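Local coordinates for protein peptidoglycan-N-acetylglucosamine deacetylase BC_1960 (Bacillus cereus, PDB 4L1G) that removes acetyl groups from N-acetylglucosamine residues of cell-wall peptidoglycan in a zinc-dependent hydrolysis, and also acts on soluble chitin and N-acetylchitooligomers, at residues P136-A139 against K140-E143; K201-A205 against D206-N210; D240-I243 against P244-T248; R252-L256 against P257-Q261. All coordinates share one frame; numbering follows the deposited sequence.

Contact 1 of 4, residues P136-A139 against K140-E143; sequences PNLA and KVNE
Lys140 lies back across Asn137, and its side chain can be followed outward atom by atom. CB sits 3.5 Å from the backbone O of Asn137, the same oxygen that the backbone N of Lys140 uses. CG anti to its own carbonyl carbon (chi1 -64°) starts the chain beside the backbone N, and CG is 3.7 Å from Ala139 C. Beyond this the chain is fully extended: CD and then CE run obliquely past the amide of Asn137, with CE 3.8 Å from Asn137 ND2. NZ ends on a water at 3.2 Å, and that water also accepts from Asn137 ND2, so a single solvent molecule joins the two polar ends.

The other branch of the Asn137 amide faces its own backbone. OD1 accepts from Ala139 N at 3.1 Å, the defining bond of an Asx turn, which begins two residues after the zinc ligand His135 in the family's His-x-x-x-His metal motif. The turn carries the chain from this motif toward helix 143-161. A beta-turn bond overlaps it, Lys140 N to Asn137 O at 2.9 Å, with the donor well above the carbonyl plane. A weak bond from Val141 N to Leu138 O follows one residue later.

On the inner side, Val141 CG2 lies between its backbone N and carbonyl carbon, which brings it within 3.3 Å of Leu138 O and against Leu138 CD2. Leu138 is buried, touching Pro170 and Tyr146, and its O also accepts from Gln179 NE2 on helix 177-185.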
loop_
_atom_site.group_PDB
_atom_site.type_symbol
_atom_site.label_atom_id
_atom_site.label_comp_id
_atom_site.label_asym_id
_atom_site.label_seq_id
_atom_site.Cartn_x
_atom_site.Cartn_y
_atom_site.Cartn_z
ATOM N N PRO A 136 0.470 -5.632 -14.162
ATOM C CA PRO A 136 -0.495 -6.328 -15.014
ATOM C C PRO A 136 -1.662 -6.864 -14.194
ATOM O O PRO A 136 -1.564 -6.946 -12.968
ATOM C CB PRO A 136 0.322 -7.495 -15.556
ATOM C CG PRO A 136 1.236 -7.834 -14.427
ATOM C CD PRO A 136 1.564 -6.526 -13.739
ATOM N N ASN A 137 -2.753 -7.220 -14.864
ATOM C CA ASN A 137 -3.870 -7.888 -14.212
ATOM C C ASN A 137 -3.489 -9.338 -13.954
ATOM O O ASN A 137 -3.517 -10.162 -14.868
ATOM C CB ASN A 137 -5.118 -7.815 -15.095
ATOM C CG ASN A 137 -6.359 -8.378 -14.417
ATOM O OD1 ASN A 137 -6.273 -9.129 -13.447
ATOM N ND2 ASN A 137 -7.526 -8.020 -14.942
ATOM N N LEU A 138 -3.143 -9.643 -12.706
ATOM C CA LEU A 138 -2.641 -10.965 -12.341
ATOM C C LEU A 138 -3.631 -12.097 -12.606
ATOM O O LEU A 138 -3.233 -13.255 -12.749
ATOM C CB LEU A 138 -2.196 -10.986 -10.878
ATOM C CG LEU A 138 -0.965 -10.130 -10.582
ATOM C CD1 LEU A 138 -0.575 -10.239 -9.115
ATOM C CD2 LEU A 138 0.193 -10.531 -11.489
ATOM N N ALA A 139 -4.915 -11.763 -12.679
ATOM C CA ALA A 139 -5.940 -12.762 -12.953
ATOM C C ALA A 139 -5.825 -13.302 -14.378
ATOM O O ALA A 139 -6.428 -14.320 -14.714
ATOM C CB ALA A 139 -7.326 -12.182 -12.714
ATOM N N LYS A 140 -5.046 -12.618 -15.211
ATOM C CA LYS A 140 -4.918 -12.991 -16.615
ATOM C C LYS A 140 -3.561 -13.601 -16.969
ATOM O O LYS A 140 -3.358 -14.043 -18.099
ATOM C CB LYS A 140 -5.203 -11.784 -17.514
ATOM C CG LYS A 140 -6.628 -11.272 -17.411
ATOM C CD LYS A 140 -6.868 -10.096 -18.341
ATOM C CE LYS A 140 -8.331 -9.677 -18.316
ATOM N NZ LYS A 140 -8.583 -8.480 -19.161
ATOM N N VAL A 141 -2.640 -13.629 -16.011
ATOM C CA VAL A 141 -1.303 -14.161 -16.268
ATOM C C VAL A 141 -1.150 -15.596 -15.772
ATOM O O VAL A 141 -1.898 -16.041 -14.901
ATOM C CB VAL A 141 -0.202 -13.290 -15.622
ATOM C CG1 VAL A 141 -0.363 -11.835 -16.034
ATOM C CG2 VAL A 141 -0.225 -13.430 -14.107
ATOM N N ASN A 142 -0.185 -16.319 -16.333
ATOM C CA ASN A 142 0.145 -17.647 -15.831
ATOM C C ASN A 142 1.106 -17.564 -14.648
ATOM O O ASN A 142 1.636 -16.494 -14.350
ATOM C CB ASN A 142 0.683 -18.561 -16.943
ATOM C CG ASN A 142 1.881 -17.971 -17.678
ATOM O OD1 ASN A 142 2.822 -17.470 -17.066
ATOM N ND2 ASN A 142 1.848 -18.040 -19.002
ATOM N N GLU A 143 1.319 -18.689 -13.973
ATOM C CA GLU A 143 2.131 -18.721 -12.757
ATOM C C GLU A 143 3.557 -18.211 -12.963
ATOM O O GLU A 143 4.097 -17.517 -12.102
ATOM C CB GLU A 143 2.149 -20.128 -12.154
ATOM C CG GLU A 143 0.829 -20.552 -11.521
ATOM C CD GLU A 143 0.519 -19.797 -10.239
ATOM O OE1 GLU A 143 -0.673 -19.714 -9.867
ATOM O OE2 GLU A 143 1.467 -19.290 -9.597
HETATM O O HOH W 1 -7.272 -6.033 -17.559
#

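Contact 2 of 4, residues K201-A205 against D206-N210; sequences KGVSA and DTITN
The peptide carbonyl of Ala205 is approached on both faces by Thr209: the hydroxyl OG1 comes from one side of the plane and the backbone N from the opposite side. The hydroxyl bond, Thr209 OG1 to Ala205 O, is 2.7 Å and tilted 31° out of the plane; the amide bond is 3.0 Å. Two donors therefore grip one oxygen in the first turn of helix 205-215, for which Ser204 is the N-cap residue. Thr209 OG1 reaches back to this oxygen because it stands anti to its own carbonyl carbon (chi1 -61°). The carbonyl of Ser204 next door accepts from Ile208 N at 3.1 Å, nearly straight at the hydrogen with an angle of 166°. Ile208 CG1 crowds the same oxygen.

Val203, the residue before the cap, meets Ile208 as a hydrophobic staple: Val203 CG2 lies 3.7 Å from Ile208 CG1, the two side chains crossing at a slant. Ile208 is buried and also touches Ala238 of helix 233-248 and Thr197 and Asp199 of the loop before its own helix, so the staple ties the incoming loop to a buried position of the helix.

Toward solvent the contact becomes polar. A water accepts a hydrogen bond from Asp206 N, an amide at the start of the helix, and is also weakly bonded to Ser204 OG. That hydroxyl, turned between its backbone N and carbonyl carbon, shares a hydrogen bond with Thr207, Ser204 OG to Thr207 OG1 measuring 3.1 Å.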
loop_
_atom_site.group_PDB
_atom_site.type_symbol
_atom_site.label_atom_id
_atom_site.label_comp_id
_atom_site.label_asym_id
_atom_site.label_seq_id
_atom_site.Cartn_x
_atom_site.Cartn_y
_atom_site.Cartn_z
ATOM N N LYS A 201 -9.593 9.122 -9.902
ATOM C CA LYS A 201 -10.633 9.779 -10.686
ATOM C C LYS A 201 -10.469 11.295 -10.693
ATOM O O LYS A 201 -11.200 12.002 -11.384
ATOM C CB LYS A 201 -12.023 9.415 -10.156
ATOM C CG LYS A 201 -12.414 7.962 -10.358
ATOM C CD LYS A 201 -13.855 7.721 -9.933
ATOM C CE LYS A 201 -14.280 6.287 -10.206
ATOM N NZ LYS A 201 -15.694 6.043 -9.804
ATOM N N GLY A 202 -9.513 11.790 -9.915
ATOM C CA GLY A 202 -9.247 13.215 -9.856
ATOM C C GLY A 202 -10.225 13.963 -8.972
ATOM O O GLY A 202 -10.394 15.175 -9.111
ATOM N N VAL A 203 -10.871 13.240 -8.062
ATOM C CA VAL A 203 -11.812 13.845 -7.124
ATOM C C VAL A 203 -11.098 14.768 -6.132
ATOM O O VAL A 203 -9.922 14.568 -5.819
ATOM C CB VAL A 203 -12.616 12.773 -6.366
ATOM C CG1 VAL A 203 -13.661 12.154 -7.279
ATOM C CG2 VAL A 203 -11.685 11.705 -5.816
ATOM N N SER A 204 -11.818 15.773 -5.638
ATOM C CA SER A 204 -11.223 16.817 -4.806
ATOM C C SER A 204 -10.812 16.328 -3.420
ATOM O O SER A 204 -11.131 15.211 -3.020
ATOM C CB SER A 204 -12.180 18.003 -4.669
ATOM O OG SER A 204 -13.309 17.655 -3.888
ATOM N N ALA A 205 -10.102 17.186 -2.693
ATOM C CA ALA A 205 -9.642 16.866 -1.347
ATOM C C ALA A 205 -10.805 16.715 -0.366
ATOM O O ALA A 205 -10.761 15.869 0.526
ATOM C CB ALA A 205 -8.663 17.925 -0.854
ATOM N N ASP A 206 -11.837 17.535 -0.532
ATOM C CA ASP A 206 -13.011 17.462 0.333
ATOM C C ASP A 206 -13.808 16.180 0.096
ATOM O O ASP A 206 -14.325 15.580 1.038
ATOM C CB ASP A 206 -13.910 18.687 0.141
ATOM C CG ASP A 206 -13.388 19.916 0.864
ATOM O OD1 ASP A 206 -12.793 19.764 1.953
ATOM O OD2 ASP A 206 -13.576 21.037 0.345
ATOM N N THR A 207 -13.904 15.770 -1.165
ATOM C CA THR A 207 -14.616 14.549 -1.523
ATOM C C THR A 207 -13.926 13.332 -0.917
ATOM O O THR A 207 -14.573 12.467 -0.324
ATOM C CB THR A 207 -14.697 14.371 -3.053
ATOM O OG1 THR A 207 -15.429 15.464 -3.624
ATOM C CG2 THR A 207 -15.389 13.065 -3.406
ATOM N N ILE A 208 -12.607 13.280 -1.066
ATOM C CA ILE A 208 -11.813 12.186 -0.523
ATOM C C ILE A 208 -11.895 12.143 0.999
ATOM O O ILE A 208 -12.064 11.075 1.590
ATOM C CB ILE A 208 -10.342 12.295 -0.968
ATOM C CG1 ILE A 208 -10.251 12.147 -2.486
ATOM C CG2 ILE A 208 -9.488 11.244 -0.277
ATOM C CD1 ILE A 208 -8.878 12.406 -3.048
ATOM N N THR A 209 -11.795 13.313 1.625
ATOM C CA THR A 209 -11.830 13.411 3.082
ATOM C C THR A 209 -13.168 12.947 3.656
ATOM O O THR A 209 -13.202 12.166 4.609
ATOM C CB THR A 209 -11.541 14.849 3.559
ATOM O OG1 THR A 209 -10.227 15.237 3.139
ATOM C CG2 THR A 209 -11.632 14.941 5.078
ATOM N N ASN A 210 -14.264 13.427 3.074
ATOM C CA ASN A 210 -15.596 13.032 3.520
ATOM C C ASN A 210 -15.827 11.539 3.329
ATOM O O ASN A 210 -16.487 10.889 4.140
ATOM C CB ASN A 210 -16.679 13.830 2.788
ATOM C CG ASN A 210 -16.632 15.313 3.108
ATOM O OD1 ASN A 210 -16.024 15.732 4.096
ATOM N ND2 ASN A 210 -17.282 16.116 2.274
HETATM O O HOH W 2 -11.813 20.032 -2.099
#

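Contact 3 of 4, residues D240-I243 against P244-T248; sequences DKII and PQLKT
Ile242 and Leu246 run side by side and point the same way, one helical turn apart, with Ile242 CG2 3.9 Å from Leu246 CD1. Ile243 and Lys247 form a second such pair. Ile243 CG2, anti to the backbone N, stands alongside the extended Lys247 chain and touches its methylene CE at 3.6 Å. The amine beyond continues to the backbone O of His98, so the aliphatic part of the lysine packs while its charged end is bonded in a loop.

Gln245, extended beyond CG, runs past Lys241 O, which its CB approaches to 3.2 Å and which also accepts from Gln245 N. Leu246 N to Ile242 O continues the ladder, as does Lys247 N to Ile243 O at 3.0 Å.

Pro244 interrupts it. Having no amide hydrogen, it presents ring atom CG to Asp240 O at 3.2 Å where a helical bond would otherwise fall, and helix 233-248 is kinked there. One turn on, Pro244 O is gripped from opposite faces by Thr248 N and Thr248 OG1, the hydroxyl at 2.9 Å.

Ile243, Leu246 and aliphatic Lys247 atoms touch Phe253 of strand 252-253, while Ile242 meets Val212 of helix 205-215. Asp240 is salt-bridged to Lys94. Such a helix, its isoleucines and leucine turned to strand and next helix, polar residues mostly at its borders, is characteristic of the outer layer of the distorted TIM-like barrel of NodB-type deacetylases.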
loop_
_atom_site.group_PDB
_atom_site.type_symbol
_atom_site.label_atom_id
_atom_site.label_comp_id
_atom_site.label_asym_id
_atom_site.label_seq_id
_atom_site.Cartn_x
_atom_site.Cartn_y
_atom_site.Cartn_z
ATOM N N ASP A 240 -3.999 16.520 4.619
ATOM C CA ASP A 240 -4.010 17.616 5.587
ATOM C C ASP A 240 -5.305 17.648 6.394
ATOM O O ASP A 240 -5.358 18.250 7.463
ATOM C CB ASP A 240 -3.791 18.966 4.894
ATOM C CG ASP A 240 -2.344 19.189 4.487
ATOM O OD1 ASP A 240 -2.106 19.934 3.511
ATOM O OD2 ASP A 240 -1.445 18.624 5.143
ATOM N N LYS A 241 -6.344 17.002 5.875
ATOM C CA LYS A 241 -7.630 16.939 6.562
ATOM C C LYS A 241 -7.870 15.565 7.173
ATOM O O LYS A 241 -8.330 15.451 8.310
ATOM C CB LYS A 241 -8.770 17.279 5.601
ATOM C CG LYS A 241 -8.813 18.731 5.157
ATOM C CD LYS A 241 -9.943 18.954 4.168
ATOM C CE LYS A 241 -10.063 20.413 3.773
ATOM N NZ LYS A 241 -10.487 21.260 4.919
ATOM N N ILE A 242 -7.554 14.525 6.408
ATOM C CA ILE A 242 -7.791 13.145 6.823
ATOM C C ILE A 242 -7.083 12.797 8.127
ATOM O O ILE A 242 -7.686 12.240 9.046
ATOM C CB ILE A 242 -7.345 12.153 5.728
ATOM C CG1 ILE A 242 -8.303 12.208 4.537
ATOM C CG2 ILE A 242 -7.270 10.739 6.276
ATOM C CD1 ILE A 242 -7.867 11.350 3.370
ATOM N N ILE A 243 -5.803 13.140 8.204
ATOM C CA ILE A 243 -4.987 12.772 9.356
ATOM C C ILE A 243 -5.437 13.406 10.682
ATOM O O ILE A 243 -5.674 12.684 11.651
ATOM C CB ILE A 243 -3.479 13.001 9.087
ATOM C CG1 ILE A 243 -3.012 12.106 7.935
ATOM C CG2 ILE A 243 -2.662 12.737 10.340
ATOM C CD1 ILE A 243 -1.582 12.351 7.505
ATOM N N PRO A 244 -5.574 14.748 10.735
ATOM C CA PRO A 244 -5.995 15.303 12.027
ATOM C C PRO A 244 -7.438 14.958 12.400
ATOM O O PRO A 244 -7.726 14.773 13.584
ATOM C CB PRO A 244 -5.837 16.814 11.829
ATOM C CG PRO A 244 -5.966 17.017 10.367
ATOM C CD PRO A 244 -5.343 15.809 9.735
ATOM N N GLN A 245 -8.327 14.865 11.415
ATOM C CA GLN A 245 -9.727 14.545 11.698
ATOM C C GLN A 245 -9.907 13.132 12.250
ATOM O O GLN A 245 -10.767 12.898 13.097
ATOM C CB GLN A 245 -10.613 14.765 10.467
ATOM C CG GLN A 245 -10.892 16.232 10.163
ATOM C CD GLN A 245 -11.860 16.422 9.009
ATOM O OE1 GLN A 245 -12.661 15.540 8.702
ATOM N NE2 GLN A 245 -11.788 17.579 8.361
ATOM N N LEU A 246 -9.095 12.194 11.773
ATOM C CA LEU A 246 -9.129 10.833 12.301
ATOM C C LEU A 246 -8.479 10.766 13.681
ATOM O O LEU A 246 -8.965 10.065 14.570
ATOM C CB LEU A 246 -8.461 9.847 11.336
ATOM C CG LEU A 246 -9.372 9.277 10.245
ATOM C CD1 LEU A 246 -8.582 8.467 9.225
ATOM C CD2 LEU A 246 -10.482 8.431 10.862
ATOM N N LYS A 247 -7.382 11.502 13.852
ATOM C CA LYS A 247 -6.693 11.571 15.139
ATOM C C LYS A 247 -7.608 12.104 16.233
ATOM O O LYS A 247 -7.525 11.674 17.382
ATOM C CB LYS A 247 -5.443 12.450 15.042
ATOM C CG LYS A 247 -4.254 11.795 14.358
ATOM C CD LYS A 247 -3.052 12.729 14.368
ATOM C CE LYS A 247 -1.807 12.056 13.817
ATOM N NZ LYS A 247 -0.630 12.967 13.871
ATOM N N THR A 248 -8.477 13.043 15.865
ATOM C CA THR A 248 -9.429 13.635 16.800
ATOM C C THR A 248 -10.386 12.578 17.348
ATOM O O THR A 248 -10.786 12.629 18.510
ATOM C CB THR A 248 -10.231 14.776 16.134
ATOM O OG1 THR A 248 -9.330 15.807 15.714
ATOM C CG2 THR A 248 -11.245 15.372 17.100
#

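Contact 4 of 4, residues R252-L256 against P257-Q261; sequences RFVTL and PSMFQ
Leu256 packs alongside Phe260, the two side chains pointing the same way, with Leu256 CD2 3.9 Å from ring atom Phe260 CE2. This is the tight side. The same pair is joined through the backbone, Phe260 N to Leu256 O at 2.8 Å, and Met259 N bonds Thr255 O in its carbonyl plane at 2.9 Å. Met259, its CG anti to the backbone N (chi1 166°), turns back so that CG stands 3.8 Å above the centre of the Phe260 ring. Val254 CG2 crosses Met259 CB at about a right angle, 3.9 Å away. Phe167 and Val191 of the barrel strands touch both Leu256 and Phe260, and Met189 touches Phe260.

Toward solvent the packing thins. Thr255, the N-cap residue, sets OG1 against Pro257 CG at 3.5 Å, and Ser258 OG merely brushes Val254 CB. Gln261, exposed and at positive phi, is the C-prime residue of a Schellman motif, and its NE2 folds back to Ser258 O at 2.9 Å.

Helix 256-259 is thus a single turn whose inner side combines apolar packing with backbone bonds, Leu256 N also bonding Thr103 OG1, whereas polar chemistry closes its exposed end through Gln261.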
loop_
_atom_site.group_PDB
_atom_site.type_symbol
_atom_site.label_atom_id
_atom_site.label_comp_id
_atom_site.label_asym_id
_atom_site.label_seq_id
_atom_site.Cartn_x
_atom_site.Cartn_y
_atom_site.Cartn_z
ATOM N N ARG A 252 -4.969 6.277 15.602
ATOM C CA ARG A 252 -3.533 6.409 15.400
ATOM C C ARG A 252 -3.159 5.731 14.082
ATOM O O ARG A 252 -3.809 4.772 13.665
ATOM C CB ARG A 252 -2.758 5.786 16.565
ATOM C CG ARG A 252 -3.137 6.344 17.937
ATOM C CD ARG A 252 -2.298 5.722 19.050
ATOM N NE ARG A 252 -2.363 4.263 19.033
ATOM C CZ ARG A 252 -3.200 3.536 19.768
ATOM N NH1 ARG A 252 -4.052 4.129 20.595
ATOM N NH2 ARG A 252 -3.182 2.213 19.679
ATOM N N PHE A 253 -2.122 6.237 13.424
ATOM C CA PHE A 253 -1.710 5.707 12.130
ATOM C C PHE A 253 -0.511 4.778 12.265
ATOM O O PHE A 253 0.474 5.109 12.924
ATOM C CB PHE A 253 -1.411 6.845 11.153
ATOM C CG PHE A 253 -2.628 7.631 10.757
ATOM C CD1 PHE A 253 -3.268 7.382 9.556
ATOM C CD2 PHE A 253 -3.145 8.607 11.596
ATOM C CE1 PHE A 253 -4.393 8.099 9.191
ATOM C CE2 PHE A 253 -4.270 9.326 11.239
ATOM C CZ PHE A 253 -4.896 9.071 10.033
ATOM N N VAL A 254 -0.611 3.605 11.646
ATOM C CA VAL A 254 0.440 2.600 11.737
ATOM C C VAL A 254 0.809 2.058 10.358
ATOM O O VAL A 254 0.130 2.330 9.365
ATOM C CB VAL A 254 0.012 1.415 12.630
ATOM C CG1 VAL A 254 -0.297 1.887 14.050
ATOM C CG2 VAL A 254 -1.187 0.696 12.023
ATOM N N THR A 255 1.892 1.291 10.304
ATOM C CA THR A 255 2.280 0.599 9.083
ATOM C C THR A 255 1.631 -0.778 9.071
ATOM O O THR A 255 1.135 -1.243 10.097
ATOM C CB THR A 255 3.800 0.422 8.996
ATOM O OG1 THR A 255 4.244 -0.418 10.069
ATOM C CG2 THR A 255 4.502 1.767 9.089
ATOM N N LEU A 256 1.636 -1.431 7.914
ATOM C CA LEU A 256 1.042 -2.761 7.799
ATOM C C LEU A 256 1.699 -3.835 8.682
ATOM O O LEU A 256 0.988 -4.592 9.345
ATOM C CB LEU A 256 0.963 -3.213 6.336
ATOM C CG LEU A 256 -0.019 -2.423 5.471
ATOM C CD1 LEU A 256 -0.194 -3.091 4.116
ATOM C CD2 LEU A 256 -1.361 -2.266 6.185
ATOM N N PRO A 257 3.047 -3.912 8.698
ATOM C CA PRO A 257 3.656 -4.909 9.586
ATOM C C PRO A 257 3.285 -4.694 11.049
ATOM O O PRO A 257 3.183 -5.660 11.805
ATOM C CB PRO A 257 5.166 -4.707 9.372
ATOM C CG PRO A 257 5.304 -3.413 8.648
ATOM C CD PRO A 257 4.061 -3.263 7.847
ATOM N N SER A 258 3.077 -3.441 11.435
ATOM C CA SER A 258 2.628 -3.130 12.783
ATOM C C SER A 258 1.183 -3.577 12.981
ATOM O O SER A 258 0.851 -4.209 13.982
ATOM C CB SER A 258 2.762 -1.634 13.061
ATOM O OG SER A 258 2.181 -1.299 14.309
ATOM N N MET A 259 0.329 -3.250 12.018
ATOM C CA MET A 259 -1.084 -3.607 12.091
ATOM C C MET A 259 -1.293 -5.118 12.143
ATOM O O MET A 259 -2.148 -5.613 12.881
ATOM C CB MET A 259 -1.853 -3.007 10.909
ATOM C CG MET A 259 -3.248 -3.585 10.721
ATOM S SD MET A 259 -4.217 -2.733 9.459
ATOM C CE MET A 259 -4.600 -1.196 10.302
ATOM N N PHE A 260 -0.500 -5.851 11.368
ATOM C CA PHE A 260 -0.673 -7.297 11.283
ATOM C C PHE A 260 0.362 -8.071 12.094
ATOM O O PHE A 260 0.494 -9.288 11.945
ATOM C CB PHE A 260 -0.698 -7.747 9.823
ATOM C CG PHE A 260 -1.871 -7.207 9.058
ATOM C CD1 PHE A 260 -3.144 -7.722 9.267
ATOM C CD2 PHE A 260 -1.709 -6.174 8.148
ATOM C CE1 PHE A 260 -4.231 -7.224 8.575
ATOM C CE2 PHE A 260 -2.796 -5.671 7.451
ATOM C CZ PHE A 260 -4.059 -6.198 7.666
ATOM N N GLN A 261 1.073 -7.350 12.957
ATOM C CA GLN A 261 2.015 -7.938 13.907
ATOM C C GLN A 261 2.983 -8.918 13.256
ATOM O O GLN A 261 3.099 -10.066 13.676
ATOM C CB GLN A 261 1.270 -8.609 15.064
ATOM C CG GLN A 261 0.559 -7.632 15.997
ATOM C CD GLN A 261 1.526 -6.796 16.818
ATOM O OE1 GLN A 261 2.049 -7.253 17.838
ATOM N NE2 GLN A 261 1.773 -5.567 16.376
#

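Contact 1 is a surface turn next to the zinc site, with centre about 37 Å from that of contact 3 across the chain. Contacts 2 and 3 are neighbours in the outer helical layer of the barrel: helices 205-215 and 233-248 lie together, Thr209 OG1 coming within 3.5 Å of Lys241 CB. In each of the two, a threonine hydroxyl bonds a carbonyl a turn earlier. Contact 3 also meets 252-256, since Leu246 CD1 is 3.8 Å from Phe253 CZ. Contact 4 has its centre nearest the chain's centre, about 12 Å away, and relies most on apolar packing against strands, whereas 136-143 combines turn bonds, a bridging water and a small Leu138/Val141 contact, and 201-210 divides between a staple and a polar cap.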